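Local atomic coordinates of amidohydrolase 3 domain-containing protein (Pyrococcus horikoshii, PDB entry 3IGH), a protein that is uncharacterised but probably acts as a metal-dependent amidohydrolase, hydrolysing carbon-nitrogen bonds other than peptide bonds. Residues His196-Gly201 / Leu227-Phe232. Numbering follows the deposited sequence.
Sequences HLLDLG and LSINVF. With SO4 (sulfate ion), chain J.
Leu198 and Ile229 make the centre of this small apolar contact. Leu198 CD1 lies 3.9 Å from Ile229 CG2, and the two side chains run past each other in opposite directions. The other branch of the leucine reaches Ser228, with Leu198 CD2 3.8 Å from Ser228 OG and in van der Waals contact with Ser228 CB. Leu198 has CG anti to its own nitrogen (chi1 -160°), which points the fork at the loop, with CD2 against the Ser228 side chain and CD1 between Ser228 O and Ile229 CG2. Leu197 adds a looser touch, Leu197 CD1 lying 4.2 Å from Ile229 CD1. No hydrogen bond links the two segments, so packing alone joins them.

His196, on another side of the helix, takes no part in this packing. His196 NE2 donates to O4 of a sulfate, probably from the crystallisation liquor, at 3.0 Å with an N-H...O angle of 153°. O4 sits at the ring edge, near the ring plane. The backbone N of Ala406 also binds this sulfate. With an alanine here, the sulfate would probably be held less firmly, the imidazole N-H gone and the bond from Ala406 N remaining.

Behind the first shell, Gln194 OE1 accepts a hydrogen bond from Ser228 N and ties the loop to the same helix. Gly201, with positive phi (85°), ends that helix in a Schellman motif, with Gly201 N hydrogen-bonded to Leu198 O at 3.0 Å.

The contact brings the end of helix 183-199 against the loop entering strand 230-235. That strand lies parallel to strand 202-210, which follows the helix after the short turn at Gly201, consistent with the TIM-barrel fold of amidohydrolases. Leu197 also packs on Val202 and Val205 of strand 202-210, and on Leu70 and Leu73 of helix 70-78.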
loop_
_atom_site.group_PDB
_atom_site.type_symbol
_atom_site.label_atom_id
_atom_site.label_comp_id
_atom_site.label_asym_id
_atom_site.label_seq_id
_atom_site.Cartn_x
_atom_site.Cartn_y
_atom_site.Cartn_z
ATOM N N HIS A 196 21.798 -5.628 8.997
ATOM C CA HIS A 196 23.066 -5.947 8.344
ATOM C C HIS A 196 23.316 -5.023 7.155
ATOM O O HIS A 196 24.412 -4.461 7.009
ATOM C CB HIS A 196 23.044 -7.417 7.905
ATOM C CG HIS A 196 24.314 -7.889 7.261
ATOM N ND1 HIS A 196 25.432 -8.239 7.987
ATOM C CD2 HIS A 196 24.627 -8.103 5.961
ATOM C CE1 HIS A 196 26.386 -8.633 7.162
ATOM N NE2 HIS A 196 25.923 -8.563 5.926
ATOM N N LEU A 197 22.292 -4.837 6.319
ATOM C CA LEU A 197 22.403 -3.970 5.144
ATOM C C LEU A 197 22.561 -2.508 5.521
ATOM O O LEU A 197 23.392 -1.804 4.945
ATOM C CB LEU A 197 21.190 -4.150 4.207
ATOM C CG LEU A 197 21.176 -5.532 3.549
ATOM C CD1 LEU A 197 19.791 -5.860 3.020
ATOM C CD2 LEU A 197 22.235 -5.646 2.443
ATOM N N LEU A 198 21.777 -2.064 6.500
ATOM C CA LEU A 198 21.825 -0.680 6.970
ATOM C C LEU A 198 23.219 -0.341 7.517
ATOM O O LEU A 198 23.764 0.728 7.222
ATOM C CB LEU A 198 20.746 -0.445 8.033
ATOM C CG LEU A 198 20.265 0.965 8.377
ATOM C CD1 LEU A 198 19.762 1.699 7.152
ATOM C CD2 LEU A 198 19.166 0.881 9.426
ATOM N N ASP A 199 23.811 -1.276 8.259
ATOM C CA ASP A 199 25.180 -1.106 8.773
ATOM C C ASP A 199 26.226 -1.013 7.667
ATOM O O ASP A 199 27.297 -0.443 7.870
ATOM C CB ASP A 199 25.553 -2.227 9.753
ATOM C CG ASP A 199 24.868 -2.078 11.108
ATOM O OD1 ASP A 199 24.267 -1.013 11.374
ATOM O OD2 ASP A 199 24.927 -3.037 11.909
ATOM N N LEU A 200 25.904 -1.572 6.500
ATOM C CA LEU A 200 26.777 -1.527 5.341
ATOM C C LEU A 200 26.548 -0.304 4.447
ATOM O O LEU A 200 27.251 -0.117 3.451
ATOM C CB LEU A 200 26.619 -2.818 4.527
ATOM C CG LEU A 200 27.335 -4.035 5.115
ATOM C CD1 LEU A 200 26.842 -5.326 4.467
ATOM C CD2 LEU A 200 28.848 -3.870 4.957
ATOM N N GLY A 201 25.568 0.523 4.790
ATOM C CA GLY A 201 25.239 1.692 3.968
ATOM C C GLY A 201 24.276 1.407 2.810
ATOM O O GLY A 201 24.100 2.244 1.927
ATOM N N LEU A 227 10.245 -1.478 9.318
ATOM C CA LEU A 227 11.080 -1.584 8.112
ATOM C C LEU A 227 12.046 -0.405 8.063
ATOM O O LEU A 227 11.630 0.747 7.955
ATOM C CB LEU A 227 10.227 -1.600 6.838
ATOM C CG LEU A 227 9.787 -2.869 6.114
ATOM C CD1 LEU A 227 9.234 -2.470 4.761
ATOM C CD2 LEU A 227 10.903 -3.896 5.939
ATOM N N SER A 228 13.342 -0.689 8.138
ATOM C CA SER A 228 14.325 0.372 8.284
ATOM C C SER A 228 15.021 0.731 6.969
ATOM O O SER A 228 15.841 1.650 6.927
ATOM C CB SER A 228 15.352 -0.021 9.348
ATOM O OG SER A 228 16.053 -1.186 8.953
ATOM N N ILE A 229 14.692 -0.003 5.904
ATOM C CA ILE A 229 15.226 0.245 4.566
ATOM C C ILE A 229 14.060 0.243 3.564
ATOM O O ILE A 229 13.004 -0.330 3.836
ATOM C CB ILE A 229 16.270 -0.843 4.139
ATOM C CG1 ILE A 229 15.648 -2.249 4.177
ATOM C CG2 ILE A 229 17.556 -0.747 4.995
ATOM C CD1 ILE A 229 16.492 -3.377 3.532
ATOM N N ASN A 230 14.257 0.888 2.417
ATOM C CA ASN A 230 13.281 0.827 1.334
ATOM C C ASN A 230 13.316 -0.542 0.666
ATOM O O ASN A 230 14.381 -1.046 0.315
ATOM C CB ASN A 230 13.528 1.944 0.313
ATOM C CG ASN A 230 13.561 3.319 0.958
ATOM O OD1 ASN A 230 12.624 3.709 1.662
ATOM N ND2 ASN A 230 14.646 4.056 0.733
ATOM N N VAL A 231 12.147 -1.160 0.538
ATOM C CA VAL A 231 12.047 -2.501 -0.022
ATOM C C VAL A 231 11.117 -2.481 -1.232
ATOM O O VAL A 231 9.929 -2.188 -1.105
ATOM C CB VAL A 231 11.532 -3.516 1.028
ATOM C CG1 VAL A 231 11.380 -4.918 0.407
ATOM C CG2 VAL A 231 12.458 -3.562 2.251
ATOM N N PHE A 232 11.664 -2.811 -2.398
ATOM C CA PHE A 232 10.867 -2.965 -3.609
ATOM C C PHE A 232 10.650 -4.469 -3.835
ATOM O O PHE A 232 11.552 -5.185 -4.290
ATOM C CB PHE A 232 11.547 -2.251 -4.795
ATOM C CG PHE A 232 11.569 -0.747 -4.644
ATOM C CD1 PHE A 232 10.608 0.041 -5.279
ATOM C CD2 PHE A 232 12.510 -0.121 -3.810
ATOM C CE1 PHE A 232 10.589 1.427 -5.107
ATOM C CE2 PHE A 232 12.508 1.269 -3.634
ATOM C CZ PHE A 232 11.539 2.042 -4.283
HETATM S S SO4 J . 27.587 -11.471 4.166
HETATM O O1 SO4 J . 27.735 -11.451 5.616
HETATM O O2 SO4 J . 28.875 -11.791 3.561
HETATM O O3 SO4 J . 26.608 -12.483 3.780
HETATM O O4 SO4 J . 27.148 -10.158 3.714
#